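Local coordinates for aryl acylamidase (bacterium CSBL00001, PDB 4YJ6), which probably hydrolyses aryl acylamides, splitting the amide bond to an aromatic amine, as a member of the amidase signature family, at residues L37-D42 with V49-D54; V79-K84 with E123-L128; L118-E123 with N239-F244; V207-R212 with P220-G225; D233-M238 with D257-L262. One frame throughout, in Å; residues are numbered along the deposited sequence.

In the fold
Interactions 1 and 2 meet on one small mixed sheet: strand 126-131 pairs with strand 80-84 in interaction 2, while interaction 1 joins helix 27-45 to the edge strand 48-51 and the start of helix 53-69. Interaction 2 is buried and dominated by backbone hydrogen bonds; interaction 1, farther from the centre, turns on a surface carboxylate. Interactions 3 and 5 both use helix 231-241, the first through a lysine among its last carbonyls, the second through purely apolar packing. Interaction 4 lies closest to the chain's centre, yet only water links the polar groups of its two segments. It touches interaction 3 through Val207 and Pro208 and interaction 5 through Val207; interactions 2 and 3 share Glu123.

Interaction 1 of 5, residues L37-D42 with V49-D54; sequences LIEQRD and VYKAYD
Glu39 meets both Lys51 and Tyr53 through a single oxygen, and so ties helix 27-45 to the corner where edge strand 48-51 gives way to helix 53-69. OE2 is the acceptor in both bonds. The Tyr53 hydroxyl donates at 2.7 Å (OH to OE2) to the anti lone pair of Glu39 OE2, on the side away from the other carboxylate oxygen. Lys51 NZ arrives on the syn side, 21° out of the carboxylate plane, and makes a salt bridge to Glu39 OE2 of 2.7 Å. With donors on its syn and anti sides, OE2 is gripped twice, which would restrain the carboxylate from turning, and the lysine charge would probably stabilise its ionised form. The Glu39 chain bends at chi2 (-61°), which places CD, while Lys51 runs extended beyond CG to reach it. The carboxylate stands almost perpendicular to the Tyr53 ring, the planes 89° apart, with OE2 at the ring edge. Lys51 CB lies over one face of that ring, toward its rim. Beside the polar group Ile38 meets Tyr53 tip to tip, its CG2 3.2 Å from Tyr53 OH. The second acid of segment 37-42, Asp42, is satisfied by the backbone nitrogens of Ala47 and Val48, and its OD2 stays 5.7 Å from Lys51 NZ. Ile38 also packs on Leu128 of the central strand, and its CD1 lies 4.2 Å from Tyr53 CE1.

Interaction 2 of 5, residues V79-K84 with E123-L128; sequences VPTLMK and EDSLLL
Thr81, Leu128 and Val79 bury the most surface where strands 80-84 and 126-131, parallel neighbours in a three-stranded mixed sheet, are joined in the chain through helix 115-122. Thr81 N donates to Leu126 O (2.9 Å), and Thr81 O accepts from Leu128 N (2.8 Å), with a C=O...N angle of 173°. Thr81 CG2 occupies the crowded position between the backbone N and the carbonyl carbon and presses on Leu127 CD2 at 3.5 Å, a tight fit, while OG1 turns to Tyr116 OH and Val178 O. Leu128 packs CB on Leu82 CD1 (4.0 Å) and CD1 on Pro80 CB. Val79 O takes two donors from opposite faces of its plane, Leu126 N at 2.9 Å and Ser125 OG at 2.8 Å. An alanine at Ser125 would probably leave Val79 O with one cross-strand donor, Leu126 N, and open a small gap beside Thr81 CG2. Every hydrogen bond across the contact ends on a main-chain carbonyl, which implies that register depends mainly on backbone pairing.

Interaction 3 of 5, residues L118-E123 with N239-F244; sequences LKMSGE and NVLHGF
Lys119 CG stands anti to its own carbonyl carbon (chi1 -64°), and a bend at chi3 (79°) swings CE to 3.3 Å from Val240 O. NZ then sits among the carbonyls that follow. It donates to Leu241 O at 3.0 Å, from above the carbonyl plane (73° out of it). Weaker bonds run from NZ to His242 O and to Val240 O. A water accepts from Lys119 NZ at 2.6 Å and in turn donates to Phe244 O. Val240 CG1 is anti to its backbone N and reaches 3.1 Å from Lys119 O. Helix 115-122 thus lies against the C-terminal end of helix 231-241, where the carbonyl oxygens of Val240 and Leu241, and of His242 just beyond the helix, lie round the ammonium group. The lysine charge would be well placed to offset the negative end of that helix dipole. Val240 wedges between Met120 of the facing helix and Glu123 just after it. Its CG1 touches SE of Met120, a selenomethionine, the two side chains crossing at about a right angle, and its CG2 meets Glu123 CG at 3.8 Å as the two chains slide past each other in opposite directions. Leu241 CD2 packs on Met120 CG at 4.1 Å. Glu123 OE1 accepts a hydrogen bond from Met75 N. At Gly243 a CB would lie only 3.5 Å from Lys119 NZ and, at this backbone conformation, against the carbonyl O of His242.

Interaction 4 of 5, residues V207-R212 with P220-G225; sequences VPFKSR and PYLYEG
Phe209 lays its ring on Leu222, joining the loop that follows strand 198-201 to the start of strand 223-228, a member of the large mixed sheet. Leu222 CB sits over the ring centre in a CH-pi contact, 3.7 Å from the Phe209 centroid and 12° off the ring normal. Leu222 CD1 extends the cover to Phe209 CE1, also at 3.7 Å. Phe209 CG is anti to the backbone N (chi1 -164°), which starts the side chain toward Leu222. A water lies over the centre of the opposite face, and Glu224 N is at the ring edge, in plane. The methylene CG of Glu224 approaches Phe209 CE2 obliquely at 3.8 Å, its side chain crossing that of the phenylalanine at about a right angle. No direct hydrogen bond crosses this contact, and water does the polar work. The water over the Phe209 face accepts from Lys210 N and donates to Glu224 OE2 at 2.6 Å. Another accepts from Glu224 N and can donate to Val207 O, though it has more acceptors nearby than protons. Farther out, the Glu224 carboxylate is positioned by backbone N-H groups of Thr115 and Tyr116, where helix 115-122 begins, while Asp248 takes the Phe209 N-H. Glu224 O is buried without a polar partner in the model and faces Val207 CG1 at 3.8 Å.

Interaction 5 of 5, residues D233-M238 with D257-L262; sequences DAALAM and DFTSAL
Met238, present as selenomethionine, lays its CB rather than its selenium on the face of Phe258. CB stands 3.5 Å from the Phe258 ring centroid and 11° off the ring normal. SE is 5.2 Å from that centroid and oblique to it, a looser Met-aromatic contact. Bends at chi2 (-58°) and chi3 (-57°) bring the chain round, and CE touches Phe258 CZ at 3.5 Å. This seats the turn 257-262 against helix 231-241. The backbones come nearest at Ala235 and Phe258, whose CA atoms are 5.0 Å apart; Ala235 CB lies 3.8 Å from Phe258 CB and also touches Leu262 CD2 at 4.2 Å. Toward the outside Leu236 CD2 meets Thr259 CG2 at 3.7 Å. The turn is held by Asp257, whose OD1 accepts from Thr259 N in an Asx turn and from Thr259 OG1. Asn239 of the helix takes the Phe258 N-H on its OD1. An alanine at Phe258 would probably leave a gap against Met238 CB and CE, with that chain less restrained on this side. With no hydrogen bond between 233-238 and 257-262, the direct contact is apolar, and its hold rests on close fit.

Interaction 1 of 5, residues L37-D42 with V49-D54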
# COMPACT_ATOMS: atom_id res chain seq x y z
N LEU A 37 -4.31 19.58 11.24
CA LEU A 37 -5.23 18.57 10.69
C LEU A 37 -5.06 17.22 11.39
O LEU A 37 -6.05 16.54 11.68
CB LEU A 37 -5.02 18.38 9.17
CG LEU A 37 -5.49 19.53 8.31
CD1 LEU A 37 -5.08 19.30 6.87
CD2 LEU A 37 -7.02 19.69 8.39
N ILE A 38 -3.82 16.81 11.65
CA ILE A 38 -3.60 15.56 12.35
C ILE A 38 -4.21 15.66 13.74
O ILE A 38 -4.91 14.76 14.18
CB ILE A 38 -2.09 15.21 12.47
CG1 ILE A 38 -1.51 14.89 11.07
CG2 ILE A 38 -1.91 14.07 13.44
CD1 ILE A 38 0.06 14.78 11.03
N GLU A 39 -3.91 16.75 14.46
CA GLU A 39 -4.40 16.85 15.83
C GLU A 39 -5.92 16.90 15.90
O GLU A 39 -6.52 16.40 16.86
CB GLU A 39 -3.76 18.07 16.52
CG GLU A 39 -2.26 17.91 16.68
CD GLU A 39 -1.89 16.71 17.55
OE1 GLU A 39 -2.48 16.54 18.65
OE2 GLU A 39 -1.02 15.92 17.12
N GLN A 40 -6.55 17.49 14.89
CA GLN A 40 -7.98 17.69 14.87
C GLN A 40 -8.72 16.43 14.39
O GLN A 40 -9.78 16.08 14.92
CB GLN A 40 -8.31 18.83 13.91
CG GLN A 40 -9.81 19.10 13.80
CD GLN A 40 -10.17 20.02 12.65
OE1 GLN A 40 -9.50 20.04 11.62
NE2 GLN A 40 -11.27 20.77 12.81
N ARG A 41 -8.15 15.75 13.40
CA ARG A 41 -8.89 14.75 12.62
C ARG A 41 -8.45 13.31 12.91
O ARG A 41 -9.25 12.37 12.80
CB ARG A 41 -8.75 15.04 11.12
CG ARG A 41 -9.43 16.34 10.68
CD ARG A 41 -9.38 16.52 9.18
NE ARG A 41 -10.33 15.61 8.51
CZ ARG A 41 -11.61 15.90 8.30
NH1 ARG A 41 -12.11 17.09 8.67
NH2 ARG A 41 -12.38 15.02 7.69
N ASP A 42 -7.21 13.13 13.34
CA ASP A 42 -6.70 11.78 13.55
C ASP A 42 -7.20 11.11 14.82
O ASP A 42 -7.19 9.91 14.90
CB ASP A 42 -5.15 11.74 13.51
CG ASP A 42 -4.61 10.30 13.49
OD1 ASP A 42 -4.99 9.56 12.58
OD2 ASP A 42 -3.88 9.91 14.41
N VAL A 49 0.93 6.80 14.44
CA VAL A 49 1.50 6.11 15.58
C VAL A 49 2.79 6.75 16.10
O VAL A 49 3.24 6.42 17.20
CB VAL A 49 1.75 4.61 15.28
CG1 VAL A 49 0.43 3.94 14.94
CG2 VAL A 49 2.77 4.43 14.13
N TYR A 50 3.38 7.65 15.33
CA TYR A 50 4.56 8.42 15.80
C TYR A 50 4.48 9.80 15.18
O TYR A 50 4.18 9.92 13.98
CB TYR A 50 5.88 7.74 15.39
CG TYR A 50 7.10 8.57 15.73
CD1 TYR A 50 7.43 8.82 17.05
CD2 TYR A 50 7.94 9.08 14.72
CE1 TYR A 50 8.54 9.57 17.38
CE2 TYR A 50 9.07 9.84 15.05
CZ TYR A 50 9.35 10.06 16.38
OH TYR A 50 10.46 10.80 16.75
N LYS A 51 4.76 10.84 15.97
CA LYS A 51 4.73 12.20 15.46
C LYS A 51 6.15 12.74 15.54
O LYS A 51 6.79 12.66 16.60
CB LYS A 51 3.78 13.06 16.31
CG LYS A 51 2.34 12.60 16.18
CD LYS A 51 1.40 13.21 17.24
CE LYS A 51 -0.05 12.74 16.99
NZ LYS A 51 -1.02 13.31 17.98
N ALA A 52 6.63 13.25 14.40
CA ALA A 52 7.99 13.81 14.30
C ALA A 52 7.88 15.30 13.99
O ALA A 52 8.53 15.82 13.07
CB ALA A 52 8.80 13.09 13.21
N TYR A 53 7.09 15.99 14.78
CA TYR A 53 6.73 17.35 14.45
C TYR A 53 7.96 18.26 14.49
O TYR A 53 8.15 19.11 13.61
CB TYR A 53 5.67 17.86 15.42
CG TYR A 53 4.31 17.22 15.28
CD1 TYR A 53 4.01 16.36 14.21
CD2 TYR A 53 3.31 17.49 16.20
CE1 TYR A 53 2.72 15.82 14.07
CE2 TYR A 53 2.03 16.95 16.06
CZ TYR A 53 1.76 16.11 14.99
OH TYR A 53 0.49 15.57 14.86
N ASP A 54 8.80 18.14 15.51
CA ASP A 54 9.92 19.08 15.57
C ASP A 54 10.90 18.83 14.43
O ASP A 54 11.47 19.77 13.87
CB ASP A 54 10.65 19.01 16.93
CG ASP A 54 9.94 19.81 18.01
OD1 ASP A 54 8.94 20.50 17.71
OD2 ASP A 54 10.40 19.74 19.17

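Interaction 2 of 5, residues V79-K84 with E123-L128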
# COMPACT_ATOMS: atom_id res chain seq x y z
N VAL A 79 5.99 19.10 0.21
CA VAL A 79 4.84 18.19 0.27
C VAL A 79 4.91 17.42 1.58
O VAL A 79 5.90 16.73 1.82
CB VAL A 79 4.89 17.20 -0.90
CG1 VAL A 79 3.79 16.11 -0.74
CG2 VAL A 79 4.73 17.95 -2.20
N PRO A 80 3.86 17.48 2.42
CA PRO A 80 3.91 16.75 3.69
C PRO A 80 3.52 15.30 3.52
O PRO A 80 2.61 15.01 2.75
CB PRO A 80 2.87 17.47 4.54
CG PRO A 80 1.83 17.95 3.54
CD PRO A 80 2.63 18.28 2.27
N THR A 81 4.16 14.39 4.25
CA THR A 81 3.79 12.99 4.10
C THR A 81 4.17 12.25 5.38
O THR A 81 4.80 12.83 6.29
CB THR A 81 4.49 12.35 2.85
OG1 THR A 81 3.91 11.05 2.61
CG2 THR A 81 6.00 12.19 3.07
N LEU A 82 3.76 10.99 5.50
CA LEU A 82 4.18 10.14 6.62
C LEU A 82 4.59 8.77 6.08
O LEU A 82 4.07 8.35 5.01
CB LEU A 82 3.05 9.96 7.64
CG LEU A 82 2.70 11.16 8.52
CD1 LEU A 82 1.78 12.14 7.79
CD2 LEU A 82 2.01 10.66 9.78
N MSE A 83 5.51 8.10 6.78
CA MSE A 83 5.97 6.76 6.33
C MSE A 83 5.18 5.75 7.17
O MSE A 83 4.46 6.13 8.14
CB MSE A 83 7.47 6.59 6.56
CG MSE A 83 7.74 6.55 8.05
SE MSE A 83 9.57 6.14 8.38
CE MSE A 83 9.73 4.37 7.59
N LYS A 84 5.32 4.48 6.82
CA LYS A 84 4.59 3.40 7.50
C LYS A 84 5.44 2.71 8.57
O LYS A 84 6.62 2.37 8.33
CB LYS A 84 4.19 2.38 6.43
CG LYS A 84 3.49 1.12 6.99
CD LYS A 84 3.05 0.28 5.78
CE LYS A 84 2.55 -1.08 6.24
NZ LYS A 84 2.13 -1.89 5.08
N GLU A 123 13.97 14.52 -1.98
CA GLU A 123 13.42 15.50 -2.90
C GLU A 123 12.54 16.52 -2.15
O GLU A 123 11.65 17.15 -2.72
CB GLU A 123 12.65 14.78 -4.01
CG GLU A 123 13.60 14.03 -4.94
CD GLU A 123 14.48 14.94 -5.81
OE1 GLU A 123 14.12 16.10 -6.05
OE2 GLU A 123 15.55 14.46 -6.26
N ASP A 124 12.86 16.70 -0.86
CA ASP A 124 12.31 17.75 -0.02
C ASP A 124 10.84 17.62 0.35
O ASP A 124 10.22 18.57 0.79
CB ASP A 124 12.61 19.14 -0.60
CG ASP A 124 14.06 19.56 -0.37
OD1 ASP A 124 14.60 19.24 0.72
OD2 ASP A 124 14.62 20.19 -1.29
N SER A 125 10.28 16.41 0.25
CA SER A 125 9.05 16.14 0.94
C SER A 125 9.35 16.16 2.44
O SER A 125 10.46 15.80 2.88
CB SER A 125 8.47 14.77 0.46
OG SER A 125 7.30 14.43 1.18
N LEU A 126 8.38 16.62 3.23
CA LEU A 126 8.56 16.78 4.69
C LEU A 126 7.86 15.63 5.42
O LEU A 126 6.64 15.48 5.32
CB LEU A 126 7.94 18.12 5.11
CG LEU A 126 8.70 19.29 4.47
CD1 LEU A 126 7.89 20.62 4.59
CD2 LEU A 126 10.10 19.42 5.11
N LEU A 127 8.64 14.83 6.14
CA LEU A 127 8.11 13.67 6.86
C LEU A 127 7.60 14.07 8.23
O LEU A 127 8.37 14.56 9.08
CB LEU A 127 9.19 12.61 7.04
CG LEU A 127 9.83 12.08 5.77
CD1 LEU A 127 11.04 11.16 6.13
CD2 LEU A 127 8.79 11.36 5.01
N LEU A 128 6.32 13.84 8.47
CA LEU A 128 5.69 14.28 9.72
C LEU A 128 5.60 13.18 10.78
O LEU A 128 5.24 13.47 11.92
CB LEU A 128 4.27 14.86 9.46
CG LEU A 128 4.39 16.40 9.38
CD1 LEU A 128 4.96 16.79 8.02
CD2 LEU A 128 3.10 17.10 9.63

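Interaction 3 of 5, residues L118-E123 with N239-F244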
# COMPACT_ATOMS: atom_id res chain seq x y z
N LEU A 118 13.69 7.85 2.85
CA LEU A 118 14.95 8.27 2.26
C LEU A 118 14.68 9.08 1.00
O LEU A 118 15.14 10.22 0.86
CB LEU A 118 15.81 7.05 1.93
CG LEU A 118 17.11 7.40 1.21
CD1 LEU A 118 18.05 8.18 2.14
CD2 LEU A 118 17.78 6.15 0.69
N LYS A 119 13.95 8.48 0.05
CA LYS A 119 13.84 9.13 -1.26
C LYS A 119 12.87 10.30 -1.25
O LYS A 119 13.11 11.31 -1.93
CB LYS A 119 13.47 8.09 -2.32
CG LYS A 119 14.62 7.06 -2.43
CD LYS A 119 14.58 6.32 -3.72
CE LYS A 119 15.15 7.15 -4.86
NZ LYS A 119 14.94 6.40 -6.13
N MSE A 120 11.82 10.20 -0.45
CA MSE A 120 10.89 11.33 -0.39
C MSE A 120 11.55 12.55 0.26
O MSE A 120 11.48 13.67 -0.29
CB MSE A 120 9.62 10.94 0.37
CG MSE A 120 8.84 9.79 -0.28
SE MSE A 120 8.06 10.42 -1.94
CE MSE A 120 6.53 11.43 -1.21
N SER A 121 12.21 12.35 1.39
CA SER A 121 12.92 13.48 2.02
C SER A 121 14.06 14.00 1.14
O SER A 121 14.38 15.20 1.14
CB SER A 121 13.42 13.09 3.41
OG SER A 121 14.48 12.16 3.33
N GLY A 122 14.67 13.10 0.36
CA GLY A 122 15.69 13.49 -0.59
C GLY A 122 15.25 14.53 -1.62
O GLY A 122 16.07 15.32 -2.09
N GLU A 123 13.97 14.52 -1.98
CA GLU A 123 13.42 15.50 -2.90
C GLU A 123 12.54 16.52 -2.15
O GLU A 123 11.65 17.15 -2.72
CB GLU A 123 12.65 14.78 -4.01
CG GLU A 123 13.60 14.03 -4.94
CD GLU A 123 14.48 14.94 -5.81
OE1 GLU A 123 14.12 16.10 -6.05
OE2 GLU A 123 15.55 14.46 -6.26
N ASN A 239 8.07 9.23 -9.72
CA ASN A 239 9.28 9.81 -10.29
C ASN A 239 10.39 9.97 -9.26
O ASN A 239 11.56 9.86 -9.60
CB ASN A 239 8.97 11.16 -10.95
CG ASN A 239 8.51 11.00 -12.39
OD1 ASN A 239 8.54 9.90 -12.94
ND2 ASN A 239 8.15 12.10 -13.01
N VAL A 240 10.01 10.21 -8.01
CA VAL A 240 10.97 10.28 -6.93
C VAL A 240 11.40 8.89 -6.45
O VAL A 240 12.57 8.66 -6.22
CB VAL A 240 10.39 11.11 -5.75
CG1 VAL A 240 11.28 11.00 -4.43
CG2 VAL A 240 10.28 12.58 -6.18
N LEU A 241 10.44 7.98 -6.30
CA LEU A 241 10.70 6.71 -5.62
C LEU A 241 11.45 5.74 -6.49
O LEU A 241 12.28 4.98 -5.99
CB LEU A 241 9.36 6.05 -5.20
CG LEU A 241 8.67 6.77 -4.01
CD1 LEU A 241 7.25 6.21 -3.83
CD2 LEU A 241 9.49 6.60 -2.70
N HIS A 242 11.15 5.69 -7.79
CA HIS A 242 11.76 4.64 -8.62
C HIS A 242 13.24 4.94 -8.88
O HIS A 242 13.70 6.09 -8.73
CB HIS A 242 11.00 4.44 -9.95
CG HIS A 242 11.48 5.33 -11.06
ND1 HIS A 242 11.17 6.68 -11.11
CD2 HIS A 242 12.21 5.07 -12.17
CE1 HIS A 242 11.71 7.21 -12.19
NE2 HIS A 242 12.34 6.25 -12.85
N GLY A 243 13.97 3.89 -9.26
CA GLY A 243 15.32 4.07 -9.78
C GLY A 243 16.32 3.04 -9.25
O GLY A 243 16.12 2.42 -8.22
N PHE A 244 17.40 2.90 -9.98
CA PHE A 244 18.43 1.90 -9.70
C PHE A 244 19.03 2.05 -8.30
O PHE A 244 19.34 3.16 -7.85
CB PHE A 244 19.53 2.05 -10.76
CG PHE A 244 20.66 1.08 -10.59
CD1 PHE A 244 20.46 -0.27 -10.79
CD2 PHE A 244 21.93 1.54 -10.24
CE1 PHE A 244 21.51 -1.16 -10.63
CE2 PHE A 244 23.00 0.65 -10.08
CZ PHE A 244 22.80 -0.69 -10.29
O HOH W 1 16.85 4.58 -6.31

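Interaction 4 of 5, residues V207-R212 with P220-G225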
# COMPACT_ATOMS: atom_id res chain seq x y z
N VAL A 207 11.11 0.25 -7.70
CA VAL A 207 11.49 1.04 -6.50
C VAL A 207 12.36 0.14 -5.61
O VAL A 207 12.02 -1.02 -5.35
CB VAL A 207 10.20 1.43 -5.72
CG1 VAL A 207 10.52 2.18 -4.38
CG2 VAL A 207 9.30 2.27 -6.59
N PRO A 208 13.50 0.64 -5.15
CA PRO A 208 14.38 -0.22 -4.34
C PRO A 208 13.66 -0.75 -3.11
O PRO A 208 12.84 -0.03 -2.52
CB PRO A 208 15.52 0.73 -3.89
CG PRO A 208 15.49 1.90 -4.84
CD PRO A 208 14.05 2.01 -5.37
N PHE A 209 13.93 -2.00 -2.73
CA PHE A 209 13.46 -2.52 -1.46
C PHE A 209 14.66 -3.11 -0.75
O PHE A 209 15.36 -3.94 -1.33
CB PHE A 209 12.40 -3.63 -1.67
CG PHE A 209 11.61 -3.90 -0.41
CD1 PHE A 209 12.17 -4.66 0.61
CD2 PHE A 209 10.37 -3.33 -0.23
CE1 PHE A 209 11.48 -4.87 1.81
CE2 PHE A 209 9.64 -3.53 0.97
CZ PHE A 209 10.20 -4.31 1.99
N LYS A 210 14.92 -2.65 0.48
CA LYS A 210 16.10 -3.10 1.21
C LYS A 210 15.67 -4.15 2.22
O LYS A 210 14.97 -3.84 3.20
CB LYS A 210 16.76 -1.90 1.92
CG LYS A 210 17.98 -2.32 2.75
CD LYS A 210 18.76 -1.15 3.42
CE LYS A 210 19.30 -0.16 2.38
NZ LYS A 210 20.32 -0.72 1.41
N SER A 211 16.05 -5.39 1.94
CA SER A 211 15.83 -6.50 2.85
C SER A 211 17.20 -6.95 3.39
O SER A 211 17.99 -7.50 2.64
CB SER A 211 15.17 -7.68 2.12
OG SER A 211 13.83 -7.34 1.80
N ARG A 212 17.46 -6.69 4.66
CA ARG A 212 18.72 -7.16 5.30
C ARG A 212 18.33 -7.68 6.67
O ARG A 212 17.39 -7.16 7.28
CB ARG A 212 19.74 -6.03 5.42
CG ARG A 212 20.35 -5.56 4.06
CD ARG A 212 21.02 -6.72 3.34
NE ARG A 212 21.72 -6.22 2.15
CZ ARG A 212 21.09 -5.86 1.03
NH1 ARG A 212 19.75 -5.95 0.94
NH2 ARG A 212 21.80 -5.41 0.01
N PRO A 220 7.46 -13.57 -0.69
CA PRO A 220 6.94 -13.03 -1.96
C PRO A 220 7.67 -11.74 -2.33
O PRO A 220 8.49 -11.20 -1.56
CB PRO A 220 5.48 -12.68 -1.65
CG PRO A 220 5.24 -13.09 -0.23
CD PRO A 220 6.56 -13.31 0.44
N TYR A 221 7.38 -11.22 -3.52
CA TYR A 221 7.92 -9.91 -3.85
C TYR A 221 7.36 -8.85 -2.88
O TYR A 221 6.16 -8.82 -2.62
CB TYR A 221 7.52 -9.54 -5.28
CG TYR A 221 8.17 -10.32 -6.39
CD1 TYR A 221 9.55 -10.43 -6.48
CD2 TYR A 221 7.40 -10.92 -7.39
CE1 TYR A 221 10.15 -11.11 -7.54
CE2 TYR A 221 8.00 -11.59 -8.46
CZ TYR A 221 9.37 -11.68 -8.52
OH TYR A 221 9.97 -12.31 -9.58
N LEU A 222 8.23 -7.94 -2.43
CA LEU A 222 7.84 -6.87 -1.50
C LEU A 222 8.09 -5.54 -2.19
O LEU A 222 9.12 -5.37 -2.87
CB LEU A 222 8.72 -6.89 -0.24
CG LEU A 222 8.79 -8.26 0.47
CD1 LEU A 222 9.73 -8.17 1.73
CD2 LEU A 222 7.39 -8.71 0.89
N TYR A 223 7.18 -4.60 -1.99
CA TYR A 223 7.24 -3.32 -2.65
C TYR A 223 6.98 -2.16 -1.70
O TYR A 223 6.18 -2.29 -0.76
CB TYR A 223 6.10 -3.24 -3.67
CG TYR A 223 5.94 -4.42 -4.59
CD1 TYR A 223 6.74 -4.53 -5.75
CD2 TYR A 223 4.99 -5.41 -4.35
CE1 TYR A 223 6.59 -5.59 -6.64
CE2 TYR A 223 4.83 -6.50 -5.26
CZ TYR A 223 5.65 -6.57 -6.38
OH TYR A 223 5.51 -7.59 -7.29
N GLU A 224 7.62 -1.01 -1.96
CA GLU A 224 7.16 0.26 -1.37
C GLU A 224 6.54 1.11 -2.46
O GLU A 224 6.99 1.08 -3.62
CB GLU A 224 8.34 1.01 -0.74
CG GLU A 224 9.00 0.19 0.41
CD GLU A 224 9.76 1.01 1.43
OE1 GLU A 224 9.40 2.17 1.70
OE2 GLU A 224 10.74 0.46 1.98
N GLY A 225 5.51 1.86 -2.12
CA GLY A 225 4.89 2.72 -3.12
C GLY A 225 3.89 3.67 -2.48
O GLY A 225 3.62 3.59 -1.29
O HOH W 2 10.09 -3.65 -4.86
O HOH W 3 10.12 -1.23 -3.19
O HOH W 4 13.08 -0.64 1.93

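Interaction 5 of 5, residues D233-M238 with D257-L262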
# COMPACT_ATOMS: atom_id res chain seq x y z
N ASP A 233 -0.58 12.66 -8.72
CA ASP A 233 0.28 12.73 -7.53
C ASP A 233 1.07 11.43 -7.40
O ASP A 233 2.20 11.42 -6.89
CB ASP A 233 -0.50 12.94 -6.25
CG ASP A 233 -0.88 14.41 -6.02
OD1 ASP A 233 -0.45 15.28 -6.81
OD2 ASP A 233 -1.59 14.66 -5.04
N ALA A 234 0.47 10.32 -7.79
CA ALA A 234 1.19 9.05 -7.69
C ALA A 234 2.32 9.03 -8.70
O ALA A 234 3.41 8.54 -8.43
CB ALA A 234 0.21 7.87 -7.96
N ALA A 235 2.08 9.58 -9.89
CA ALA A 235 3.15 9.64 -10.88
C ALA A 235 4.28 10.54 -10.40
O ALA A 235 5.46 10.23 -10.61
CB ALA A 235 2.62 10.15 -12.21
N LEU A 236 3.94 11.66 -9.76
CA LEU A 236 4.99 12.54 -9.22
C LEU A 236 5.82 11.78 -8.13
O LEU A 236 7.07 11.83 -8.13
CB LEU A 236 4.39 13.83 -8.64
CG LEU A 236 3.80 14.76 -9.70
CD1 LEU A 236 3.10 15.92 -9.00
CD2 LEU A 236 4.82 15.32 -10.75
N ALA A 237 5.13 11.10 -7.21
CA ALA A 237 5.80 10.33 -6.18
C ALA A 237 6.65 9.20 -6.80
O ALA A 237 7.76 8.93 -6.34
CB ALA A 237 4.81 9.75 -5.19
N MSE A 238 6.14 8.56 -7.83
CA MSE A 238 6.90 7.49 -8.46
C MSE A 238 8.13 8.02 -9.16
O MSE A 238 9.14 7.34 -9.22
CB MSE A 238 6.03 6.73 -9.49
CG MSE A 238 5.01 5.84 -8.81
SE MSE A 238 5.87 4.55 -7.64
CE MSE A 238 7.10 3.64 -8.88
N ASP A 257 9.79 8.58 -16.87
CA ASP A 257 9.02 9.73 -16.42
C ASP A 257 7.57 9.27 -16.34
O ASP A 257 6.88 9.16 -17.35
CB ASP A 257 9.19 10.93 -17.37
CG ASP A 257 8.28 12.08 -17.04
OD1 ASP A 257 7.63 12.05 -15.98
OD2 ASP A 257 8.19 13.03 -17.86
N PHE A 258 7.11 9.00 -15.13
CA PHE A 258 5.76 8.48 -14.94
C PHE A 258 4.70 9.49 -15.39
O PHE A 258 3.59 9.11 -15.75
CB PHE A 258 5.57 8.15 -13.45
CG PHE A 258 6.16 6.82 -13.05
CD1 PHE A 258 7.55 6.64 -12.97
CD2 PHE A 258 5.32 5.74 -12.79
CE1 PHE A 258 8.09 5.38 -12.61
CE2 PHE A 258 5.84 4.49 -12.40
CZ PHE A 258 7.24 4.31 -12.33
N THR A 259 5.02 10.78 -15.33
CA THR A 259 4.00 11.78 -15.72
C THR A 259 3.75 11.75 -17.23
O THR A 259 2.72 12.26 -17.69
CB THR A 259 4.37 13.23 -15.27
OG1 THR A 259 5.50 13.70 -16.01
CG2 THR A 259 4.67 13.28 -13.78
N SER A 260 4.67 11.18 -17.99
CA SER A 260 4.53 11.16 -19.44
C SER A 260 3.36 10.28 -19.89
O SER A 260 2.86 10.43 -21.00
CB SER A 260 5.82 10.70 -20.13
OG SER A 260 6.05 9.30 -19.95
N ALA A 261 2.92 9.38 -19.02
CA ALA A 261 1.84 8.45 -19.34
C ALA A 261 0.45 8.99 -19.00
O ALA A 261 -0.57 8.42 -19.42
CB ALA A 261 2.06 7.16 -18.58
N LEU A 262 0.38 10.09 -18.25
CA LEU A 262 -0.92 10.58 -17.76
C LEU A 262 -1.90 10.89 -18.89
O LEU A 262 -3.08 10.60 -18.77
CB LEU A 262 -0.78 11.84 -16.89
CG LEU A 262 -0.03 11.59 -15.57
CD1 LEU A 262 0.38 12.93 -14.94
CD2 LEU A 262 -0.83 10.69 -14.62